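Local coordinates for ABC transporter substrate binding protein (Ribose) (Agrobacterium vitis, PDB 4WUT) that binds a sugar, here beta-D-fucopyranose, and probably hands it to an ABC transporter for uptake into the cell, at residues D46-K51 with G274-L279; Q146-E151 with S181-V186; A155-V160 with G187-Q192; L259-V264 with V295-K300. All blocks are in the same frame, centred on the assembly; numbering follows the deposited sequence.

How the contacts relate
Following the chain from the N terminus, contact 1 opens first, at the end of helix 36-49, and closes its long loop only at helix 267-282, joining these two helices. Contacts 2 and 3 are nested within that loop and cross each other. Residues 146-151, where helix 133-148 runs out, meet the approach to strand 184-190, and residues 155-160, on strand 153-158 and just past it, meet that strand's end; the two contacts touch through a probable Val186 O to Val156 N hydrogen bond. Contact 4 joins strands 261-265 and 290-298; it opens at residues 259-264 and closes beyond contact 1, which it crosses. Contacts 2, 3 and 4 all reach one sheet.

Contact 1. Residues D46-K51 with G274-L279; sequences DAAIGK and GVDTLL
Ala48, in the last turn of helix 36-49, faces Asp276 of helix 267-282 with their CA atoms 6.2 Å apart; the first chain leaves its helix just beyond, at Gly50, while the second runs on. No direct hydrogen bond joins the two backbones. The Ala48 methyl fills the centre: CB lies 3.7 Å from Val275 CG1 and 3.4 Å from Asp276 OD1, the two directions about at right angles. Val275 keeps CG1 opposite its backbone nitrogen (chi1 168°), which carries this methyl to the spot where Ile49 also reaches it. There Ile49 CD1 arrives 4.0 Å from Val275 CG1, the two side chains crossing at about a right angle. Beside the carboxylate a water bridges Ala48 O and Asp276 OD1, 2.6 Å from OD1; its distance to Ala48 O is unusually short. Lys51 NZ stays 4.8 Å from Asp276 OD2, not in contact, though the opposite charges may attract weakly. The joint is plain helix-to-helix packing, away from the sugar and calcium sites: Ile49 and Leu279 both rest on Ile26 of strand 25-29, and Ile49 also touches Ile57 of strand 56-60.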
# COMPACT_ATOMS: atom_id res chain seq x y z
N ASP A 46 3.88 3.27 17.22
CA ASP A 46 4.53 3.07 18.51
C ASP A 46 5.24 4.34 18.95
O ASP A 46 5.26 4.69 20.13
CB ASP A 46 5.53 1.92 18.43
CG ASP A 46 4.88 0.55 18.57
OD1 ASP A 46 3.74 0.48 19.06
OD2 ASP A 46 5.53 -0.46 18.21
N ALA A 47 5.85 5.03 17.99
CA ALA A 47 6.59 6.25 18.26
C ALA A 47 5.65 7.33 18.80
O ALA A 47 5.92 7.95 19.82
CB ALA A 47 7.29 6.74 17.01
N ALA A 48 4.52 7.51 18.11
CA ALA A 48 3.54 8.53 18.50
C ALA A 48 2.96 8.25 19.88
O ALA A 48 2.82 9.16 20.70
CB ALA A 48 2.43 8.58 17.48
N ILE A 49 2.59 7.00 20.13
CA ILE A 49 1.92 6.67 21.37
C ILE A 49 2.87 6.83 22.56
O ILE A 49 2.46 7.23 23.65
CB ILE A 49 1.32 5.24 21.31
CG1 ILE A 49 0.17 5.08 22.29
CG2 ILE A 49 2.39 4.21 21.57
CD1 ILE A 49 -1.10 5.82 21.89
N GLY A 50 4.15 6.56 22.33
CA GLY A 50 5.15 6.62 23.39
C GLY A 50 5.49 8.02 23.86
O GLY A 50 6.30 8.19 24.78
N LYS A 51 4.88 9.04 23.25
CA LYS A 51 5.14 10.42 23.64
C LYS A 51 4.02 11.00 24.50
O LYS A 51 3.91 12.22 24.68
CB LYS A 51 5.36 11.28 22.39
CG LYS A 51 6.60 10.87 21.61
CD LYS A 51 7.00 11.90 20.58
CE LYS A 51 5.94 12.09 19.53
NZ LYS A 51 6.52 12.71 18.31
N GLY A 274 -1.16 8.96 12.00
CA GLY A 274 -2.44 8.32 12.25
C GLY A 274 -2.80 8.37 13.73
O GLY A 274 -3.91 8.80 14.12
N VAL A 275 -1.87 7.92 14.57
CA VAL A 275 -2.08 7.93 16.00
C VAL A 275 -2.17 9.39 16.51
O VAL A 275 -3.05 9.73 17.30
CB VAL A 275 -0.98 7.12 16.74
CG1 VAL A 275 -1.02 7.38 18.22
CG2 VAL A 275 -1.15 5.64 16.47
N ASP A 276 -1.32 10.27 16.01
CA ASP A 276 -1.37 11.65 16.48
C ASP A 276 -2.71 12.30 16.11
O ASP A 276 -3.22 13.14 16.86
CB ASP A 276 -0.18 12.45 15.97
CG ASP A 276 1.11 12.13 16.72
OD1 ASP A 276 1.03 11.70 17.90
OD2 ASP A 276 2.20 12.29 16.15
N THR A 277 -3.29 11.90 14.99
CA THR A 277 -4.57 12.48 14.56
C THR A 277 -5.68 12.01 15.50
O THR A 277 -6.56 12.79 15.91
CB THR A 277 -4.89 12.11 13.09
OG1 THR A 277 -3.89 12.69 12.23
CG2 THR A 277 -6.26 12.62 12.70
N LEU A 278 -5.65 10.73 15.85
CA LEU A 278 -6.61 10.21 16.82
C LEU A 278 -6.45 10.87 18.19
O LEU A 278 -7.44 11.19 18.83
CB LEU A 278 -6.49 8.70 16.93
CG LEU A 278 -7.06 7.96 15.72
CD1 LEU A 278 -6.65 6.48 15.77
CD2 LEU A 278 -8.59 8.11 15.61
N LEU A 279 -5.21 11.11 18.61
CA LEU A 279 -4.98 11.78 19.89
C LEU A 279 -5.59 13.19 19.87
O LEU A 279 -6.14 13.64 20.87
CB LEU A 279 -3.48 11.84 20.20
CG LEU A 279 -2.85 10.48 20.52
CD1 LEU A 279 -1.35 10.61 20.63
CD2 LEU A 279 -3.44 9.89 21.79
O HOH W 1 2.38 11.58 20.14

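Contact 2. Residues Q146-E151 with S181-V186; sequences QKVGTE and SKLQIV. With CA (calcium ion), chain G.
Thr150 O accepts the one hydrogen bond across this contact, from Lys182 N at 2.9 Å, with the donor in the carbonyl plane and an N-H...O angle of 146°. The neighbouring amide, Leu183 N, also lies near Thr150 O but is badly aimed; it turns instead to Ser181 OG, 3.1 Å away, in an ST turn. For this the serine hydroxyl sits between its own backbone nitrogen and carbonyl carbon (chi1 77°), and it is also hydrogen-bonded to Ile177 O.

Metal binding adds to these backbone bonds. Ser181 O coordinates a calcium ion at 2.5 Å, beside three waters and Lys178 O. Because Ser181 O and Lys182 N belong to the same peptide group, the metal would be expected to polarise that group and strengthen the amide as a donor to Thr150.

Van der Waals packing centres on Leu183. Its CD2 meets an apolar partner, Val148 CG1, at 3.9 Å and the backbone at Glu151 C at 3.5 Å, while CD1 lies 3.6 Å from the carbonyl Gly149 O. The forked end thus nestles against the bend that the chain makes from Val148 to Glu151, where Gly149, with positive phi, leaves the helix. At the outer margin the stems of Glu151 and Lys182 run side by side, pointing the same way, though their charged ends do not meet.

Inward, Thr150, Ser181 and Leu183 rest on Ile145 of helix 133-148, and Leu183 also touches Ile177 of helix 164-180. Just beyond, Gln184 pairs with Gly152 and Ile154, bringing strand 184-190 alongside strand 153-158.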
# COMPACT_ATOMS: atom_id res chain seq x y z
N GLN A 146 9.41 6.01 -19.92
CA GLN A 146 10.68 6.64 -20.19
C GLN A 146 11.77 5.62 -20.44
O GLN A 146 12.71 5.88 -21.19
CB GLN A 146 11.01 7.62 -19.07
CG GLN A 146 10.03 8.80 -19.09
CD GLN A 146 10.01 9.51 -20.43
OE1 GLN A 146 8.96 9.69 -21.06
NE2 GLN A 146 11.17 9.85 -20.88
N LYS A 147 11.63 4.41 -19.89
CA LYS A 147 12.65 3.41 -20.09
C LYS A 147 12.28 2.45 -21.22
O LYS A 147 13.16 2.04 -21.99
CB LYS A 147 12.93 2.65 -18.78
CG LYS A 147 13.96 1.57 -18.89
CD LYS A 147 15.37 2.11 -19.00
CE LYS A 147 16.33 0.98 -19.40
NZ LYS A 147 15.93 0.35 -20.71
N VAL A 148 10.99 2.16 -21.37
CA VAL A 148 10.52 1.17 -22.33
C VAL A 148 10.20 1.77 -23.69
O VAL A 148 10.32 1.09 -24.72
CB VAL A 148 9.25 0.48 -21.79
CG1 VAL A 148 8.48 -0.21 -22.91
CG2 VAL A 148 9.62 -0.49 -20.67
N GLY A 149 9.83 3.05 -23.70
CA GLY A 149 9.24 3.65 -24.89
C GLY A 149 7.73 3.44 -24.91
O GLY A 149 7.11 3.11 -23.88
N THR A 150 7.14 3.58 -26.09
CA THR A 150 5.69 3.68 -26.20
C THR A 150 5.05 2.56 -27.01
O THR A 150 3.82 2.57 -27.20
CB THR A 150 5.31 5.06 -26.82
OG1 THR A 150 6.06 5.28 -28.02
CG2 THR A 150 5.58 6.18 -25.83
N GLU A 151 5.85 1.59 -27.45
CA GLU A 151 5.37 0.45 -28.24
C GLU A 151 5.83 -0.85 -27.59
O GLU A 151 6.94 -0.96 -27.09
CB GLU A 151 5.90 0.52 -29.68
CG GLU A 151 5.43 1.71 -30.47
CD GLU A 151 6.23 1.93 -31.75
OE1 GLU A 151 6.65 0.94 -32.38
OE2 GLU A 151 6.47 3.10 -32.12
N SER A 181 0.77 6.27 -24.50
CA SER A 181 1.51 5.28 -25.26
C SER A 181 0.54 4.38 -26.02
O SER A 181 -0.69 4.53 -25.90
CB SER A 181 2.40 4.43 -24.35
OG SER A 181 1.62 3.45 -23.68
N LYS A 182 1.10 3.48 -26.82
CA LYS A 182 0.30 2.40 -27.37
C LYS A 182 0.79 1.05 -26.82
O LYS A 182 0.65 0.02 -27.47
CB LYS A 182 0.26 2.43 -28.91
CG LYS A 182 1.56 2.76 -29.61
CD LYS A 182 1.42 2.54 -31.12
CE LYS A 182 0.42 3.48 -31.76
NZ LYS A 182 0.91 4.90 -31.80
N LEU A 183 1.37 1.07 -25.63
CA LEU A 183 1.75 -0.18 -24.96
C LEU A 183 0.53 -1.04 -24.71
O LEU A 183 -0.55 -0.54 -24.37
CB LEU A 183 2.46 0.09 -23.64
CG LEU A 183 3.80 0.82 -23.73
CD1 LEU A 183 4.31 1.36 -22.38
CD2 LEU A 183 4.86 -0.07 -24.37
N GLN A 184 0.72 -2.34 -24.91
CA GLN A 184 -0.31 -3.34 -24.66
C GLN A 184 -0.15 -3.88 -23.27
O GLN A 184 0.93 -4.32 -22.92
CB GLN A 184 -0.16 -4.49 -25.65
CG GLN A 184 -1.07 -5.66 -25.37
CD GLN A 184 -0.94 -6.77 -26.41
OE1 GLN A 184 -0.49 -6.53 -27.54
NE2 GLN A 184 -1.32 -7.98 -26.02
N ILE A 185 -1.23 -3.86 -22.48
CA ILE A 185 -1.17 -4.35 -21.12
C ILE A 185 -1.61 -5.82 -21.06
O ILE A 185 -2.67 -6.17 -21.57
CB ILE A 185 -2.02 -3.49 -20.18
CG1 ILE A 185 -1.38 -2.11 -20.02
CG2 ILE A 185 -2.18 -4.16 -18.82
CD1 ILE A 185 -2.26 -1.09 -19.37
N VAL A 186 -0.74 -6.66 -20.51
CA VAL A 186 -1.02 -8.06 -20.19
C VAL A 186 -1.40 -8.11 -18.70
O VAL A 186 -0.76 -7.50 -17.85
CB VAL A 186 0.25 -8.90 -20.40
CG1 VAL A 186 -0.02 -10.37 -20.11
CG2 VAL A 186 0.78 -8.71 -21.83
CA CA G . -3.06 5.22 -26.39
O HOH W 2 -4.90 6.80 -26.35
O HOH W 3 -4.99 4.47 -27.44
O HOH W 4 -3.24 2.90 -25.93

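Contact 3. Residues A155-V160 with G187-Q192; sequences AVMSYV and GPYYSQ
Val156 and Ser158 are hydrogen-bonded to Tyr189 and Ser191 where strands 155-158 and 187-190 run parallel, their axes 4.6 Å apart and 23° from aligned: Tyr189 N donates to Val156 O, Ser158 N to Tyr189 O at 2.7 Å, and Ser191 N to Ser158 O. These are the two strands of a beta-alpha-beta unit linked through helix 164-180. Past the cis peptide before it, Pro188 brings its CA 3.2 Å from Val156 O in a CA-H...O contact, and its ring lies alongside the Val156 side chain. On one sheet face the selenomethionine Met157 bends back at chi2 and chi3, placing SE 3.8 Å from Tyr189 CD2, an oblique Met-aromatic contact. Opposite, Ser158 CB approaches Tyr190 CD1 to 3.7 Å, while its hydroxyl is bonded to Glu166. Beyond the strand ends, Tyr159 O takes a bond from Gln192 N at 2.8 Å, the donor standing above the carbonyl plane, and the same oxygen lies near the plane of the Tyr190 ring, at its edge, 3.3 Å from Tyr190 CB. Tyr159 lines the fucose pocket and binds Ser165 through its hydroxyl. The residue is held at its backbone carbonyl by Gln192 N and at its phenol by Ser165, which is consistent with a firmly placed wall for the sugar.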
# COMPACT_ATOMS: atom_id res chain seq x y z
N ALA A 155 3.35 -5.99 -18.49
CA ALA A 155 2.45 -6.73 -17.62
C ALA A 155 2.16 -5.98 -16.34
O ALA A 155 3.04 -5.30 -15.80
CB ALA A 155 3.06 -8.08 -17.27
N VAL A 156 0.93 -6.12 -15.84
CA VAL A 156 0.54 -5.51 -14.58
C VAL A 156 0.26 -6.61 -13.56
O VAL A 156 -0.70 -7.40 -13.71
CB VAL A 156 -0.72 -4.63 -14.75
CG1 VAL A 156 -1.21 -4.18 -13.40
CG2 VAL A 156 -0.38 -3.45 -15.64
N MSE A 157 1.10 -6.65 -12.53
CA MSE A 157 0.99 -7.58 -11.41
C MSE A 157 0.41 -6.80 -10.24
O MSE A 157 1.08 -5.97 -9.60
CB MSE A 157 2.36 -8.16 -11.03
CG MSE A 157 3.22 -8.55 -12.23
SE MSE A 157 2.35 -9.72 -13.56
CE MSE A 157 2.22 -11.33 -12.55
N SER A 158 -0.86 -7.08 -9.94
CA SER A 158 -1.55 -6.41 -8.85
C SER A 158 -1.76 -7.37 -7.68
O SER A 158 -1.20 -8.46 -7.66
CB SER A 158 -2.86 -5.82 -9.35
OG SER A 158 -3.44 -5.02 -8.34
N TYR A 159 -2.49 -6.91 -6.68
CA TYR A 159 -2.55 -7.62 -5.41
C TYR A 159 -3.97 -8.07 -5.11
O TYR A 159 -4.35 -9.18 -5.48
CB TYR A 159 -1.90 -6.80 -4.25
CG TYR A 159 -2.14 -5.33 -4.14
CD1 TYR A 159 -1.54 -4.44 -5.03
CD2 TYR A 159 -2.84 -4.80 -3.06
CE1 TYR A 159 -1.70 -3.09 -4.90
CE2 TYR A 159 -2.99 -3.44 -2.92
CZ TYR A 159 -2.42 -2.59 -3.85
OH TYR A 159 -2.56 -1.23 -3.71
N VAL A 160 -4.75 -7.23 -4.43
CA VAL A 160 -6.15 -7.56 -4.12
C VAL A 160 -7.04 -6.65 -4.94
O VAL A 160 -7.03 -5.42 -4.76
CB VAL A 160 -6.44 -7.42 -2.61
CG1 VAL A 160 -7.93 -7.68 -2.31
CG2 VAL A 160 -5.58 -8.40 -1.77
N GLY A 187 -2.46 -8.85 -18.38
CA GLY A 187 -3.02 -8.78 -17.04
C GLY A 187 -4.19 -7.83 -16.99
O GLY A 187 -4.82 -7.56 -18.03
N PRO A 188 -4.51 -7.30 -15.81
CA PRO A 188 -3.82 -7.50 -14.53
C PRO A 188 -3.96 -8.89 -13.95
O PRO A 188 -4.96 -9.62 -14.20
CB PRO A 188 -4.49 -6.49 -13.61
CG PRO A 188 -5.88 -6.35 -14.18
CD PRO A 188 -5.68 -6.43 -15.67
N TYR A 189 -2.95 -9.26 -13.19
CA TYR A 189 -2.97 -10.47 -12.39
C TYR A 189 -3.10 -10.05 -10.93
O TYR A 189 -2.76 -8.90 -10.57
CB TYR A 189 -1.72 -11.31 -12.67
CG TYR A 189 -1.69 -11.74 -14.11
CD1 TYR A 189 -2.47 -12.80 -14.56
CD2 TYR A 189 -0.94 -11.05 -15.05
CE1 TYR A 189 -2.47 -13.17 -15.90
CE2 TYR A 189 -0.96 -11.41 -16.38
CZ TYR A 189 -1.72 -12.46 -16.79
OH TYR A 189 -1.72 -12.81 -18.11
N TYR A 190 -3.63 -10.93 -10.09
CA TYR A 190 -3.86 -10.60 -8.69
C TYR A 190 -3.19 -11.58 -7.76
O TYR A 190 -3.59 -12.76 -7.68
CB TYR A 190 -5.35 -10.47 -8.39
CG TYR A 190 -6.00 -9.36 -9.20
CD1 TYR A 190 -5.81 -8.02 -8.88
CD2 TYR A 190 -6.76 -9.66 -10.31
CE1 TYR A 190 -6.40 -7.01 -9.63
CE2 TYR A 190 -7.35 -8.68 -11.07
CZ TYR A 190 -7.18 -7.37 -10.73
OH TYR A 190 -7.79 -6.40 -11.52
N SER A 191 -2.19 -11.11 -7.03
CA SER A 191 -1.39 -11.96 -6.15
C SER A 191 -2.04 -12.23 -4.80
O SER A 191 -1.54 -13.07 -4.03
CB SER A 191 -0.06 -11.32 -5.83
OG SER A 191 -0.28 -10.18 -5.02
N GLN A 192 -3.12 -11.53 -4.48
CA GLN A 192 -3.73 -11.54 -3.12
C GLN A 192 -2.72 -11.13 -2.03
O GLN A 192 -2.84 -11.49 -0.86
CB GLN A 192 -4.39 -12.89 -2.79
CG GLN A 192 -5.32 -13.38 -3.88
CD GLN A 192 -6.39 -12.39 -4.16
OE1 GLN A 192 -6.84 -11.67 -3.27
NE2 GLN A 192 -6.84 -12.35 -5.40

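Contact 4. Residues L259-V264 with V295-K300; sequences LEATVV and VVVVTK
Val264 CG2 and Val298 CG2 press together at 3.5 Å, tighter than usual for two carbons, as the side chains of diagonally placed residues on antiparallel strands 261-264 and 295-298. This is the one antiparallel pairing in the mixed sheet of this periplasmic-binding-protein fold. Thr262 lies beside Val298 on the same face, its hydroxyl bonded to Asp245 O. On the other face Val263 CG2 meets Val297 CG2 at 4.3 Å, and Ala261 CB touches Val297 CG1 at 4.0 Å; Val297 and Val295 also rest on Leu139 of helix 133-148. Between the faces the backbone is firmly stitched: Thr262 and Val298 form a hydrogen-bonded pair in both directions, as do Val264 and Val296, all four bonds close to straight, with Val263 and Val297 as the non-hydrogen-bonded pair between them. Towards the edge, with chi1 at 68°, Thr299 turns CG2 away from its own carbonyl carbon and over to Ala261 CB, 3.7 Å away, while its hydroxyl bonds Gln301 N. Beyond, where direct pairing has ended, a single water bridges the chains, donating to Glu260 O at 2.7 Å and accepting from Lys300 N at 2.9 Å.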
# COMPACT_ATOMS: atom_id res chain seq x y z
N LEU A 259 15.13 -4.29 -10.52
CA LEU A 259 14.09 -3.28 -10.65
C LEU A 259 14.72 -1.93 -11.00
O LEU A 259 15.69 -1.51 -10.37
CB LEU A 259 13.30 -3.15 -9.35
CG LEU A 259 12.07 -4.05 -9.16
CD1 LEU A 259 12.40 -5.53 -9.27
CD2 LEU A 259 11.47 -3.73 -7.81
N GLU A 260 14.14 -1.26 -11.98
CA GLU A 260 14.56 0.08 -12.37
C GLU A 260 14.16 1.13 -11.35
O GLU A 260 14.88 2.10 -11.11
CB GLU A 260 13.94 0.41 -13.72
CG GLU A 260 14.26 1.78 -14.22
CD GLU A 260 15.72 1.93 -14.64
OE1 GLU A 260 16.37 0.92 -14.99
OE2 GLU A 260 16.21 3.07 -14.63
N ALA A 261 12.99 0.95 -10.73
CA ALA A 261 12.51 1.90 -9.73
C ALA A 261 11.53 1.21 -8.82
O ALA A 261 10.94 0.18 -9.18
CB ALA A 261 11.84 3.10 -10.39
N THR A 262 11.37 1.76 -7.62
CA THR A 262 10.25 1.38 -6.78
C THR A 262 9.65 2.64 -6.17
O THR A 262 10.40 3.54 -5.77
CB THR A 262 10.67 0.31 -5.72
OG1 THR A 262 9.49 -0.20 -5.06
CG2 THR A 262 11.62 0.87 -4.70
N VAL A 263 8.31 2.71 -6.13
CA VAL A 263 7.61 3.88 -5.62
C VAL A 263 7.35 3.65 -4.13
O VAL A 263 6.61 2.73 -3.75
CB VAL A 263 6.27 4.12 -6.37
CG1 VAL A 263 5.57 5.37 -5.87
CG2 VAL A 263 6.50 4.20 -7.89
N VAL A 264 7.93 4.50 -3.30
CA VAL A 264 7.95 4.28 -1.87
C VAL A 264 7.05 5.29 -1.17
O VAL A 264 7.12 6.50 -1.41
CB VAL A 264 9.40 4.37 -1.31
CG1 VAL A 264 9.42 3.99 0.17
CG2 VAL A 264 10.33 3.45 -2.11
N VAL A 295 5.19 10.50 -1.56
CA VAL A 295 5.84 9.41 -2.24
C VAL A 295 7.21 9.85 -2.73
O VAL A 295 7.45 11.04 -2.98
CB VAL A 295 5.05 8.90 -3.47
CG1 VAL A 295 3.87 8.08 -3.03
CG2 VAL A 295 4.64 10.06 -4.36
N VAL A 296 8.09 8.87 -2.85
CA VAL A 296 9.38 9.07 -3.48
C VAL A 296 9.61 7.92 -4.46
O VAL A 296 9.48 6.75 -4.11
CB VAL A 296 10.51 9.07 -2.44
CG1 VAL A 296 11.88 9.31 -3.11
CG2 VAL A 296 10.24 10.12 -1.38
N VAL A 297 9.95 8.26 -5.70
CA VAL A 297 10.33 7.24 -6.68
C VAL A 297 11.81 6.98 -6.48
O VAL A 297 12.64 7.84 -6.76
CB VAL A 297 10.04 7.68 -8.12
CG1 VAL A 297 10.51 6.62 -9.10
CG2 VAL A 297 8.53 7.94 -8.30
N VAL A 298 12.11 5.79 -6.00
CA VAL A 298 13.47 5.42 -5.63
C VAL A 298 14.11 4.61 -6.76
O VAL A 298 13.55 3.60 -7.21
CB VAL A 298 13.48 4.58 -4.34
CG1 VAL A 298 14.86 4.02 -4.10
CG2 VAL A 298 13.03 5.39 -3.14
N THR A 299 15.31 5.06 -7.15
CA THR A 299 16.08 4.48 -8.23
C THR A 299 17.54 4.45 -7.81
O THR A 299 17.89 4.91 -6.72
CB THR A 299 16.00 5.34 -9.49
OG1 THR A 299 16.68 6.59 -9.26
CG2 THR A 299 14.55 5.60 -9.90
N LYS A 300 18.40 3.93 -8.68
CA LYS A 300 19.84 3.97 -8.44
C LYS A 300 20.36 5.41 -8.37
O LYS A 300 21.42 5.68 -7.81
CB LYS A 300 20.58 3.22 -9.56
CG LYS A 300 20.65 1.70 -9.42
CD LYS A 300 21.33 1.08 -10.67
CE LYS A 300 21.56 -0.42 -10.58
NZ LYS A 300 22.18 -0.98 -11.85
O HOH W 5 17.55 2.34 -10.92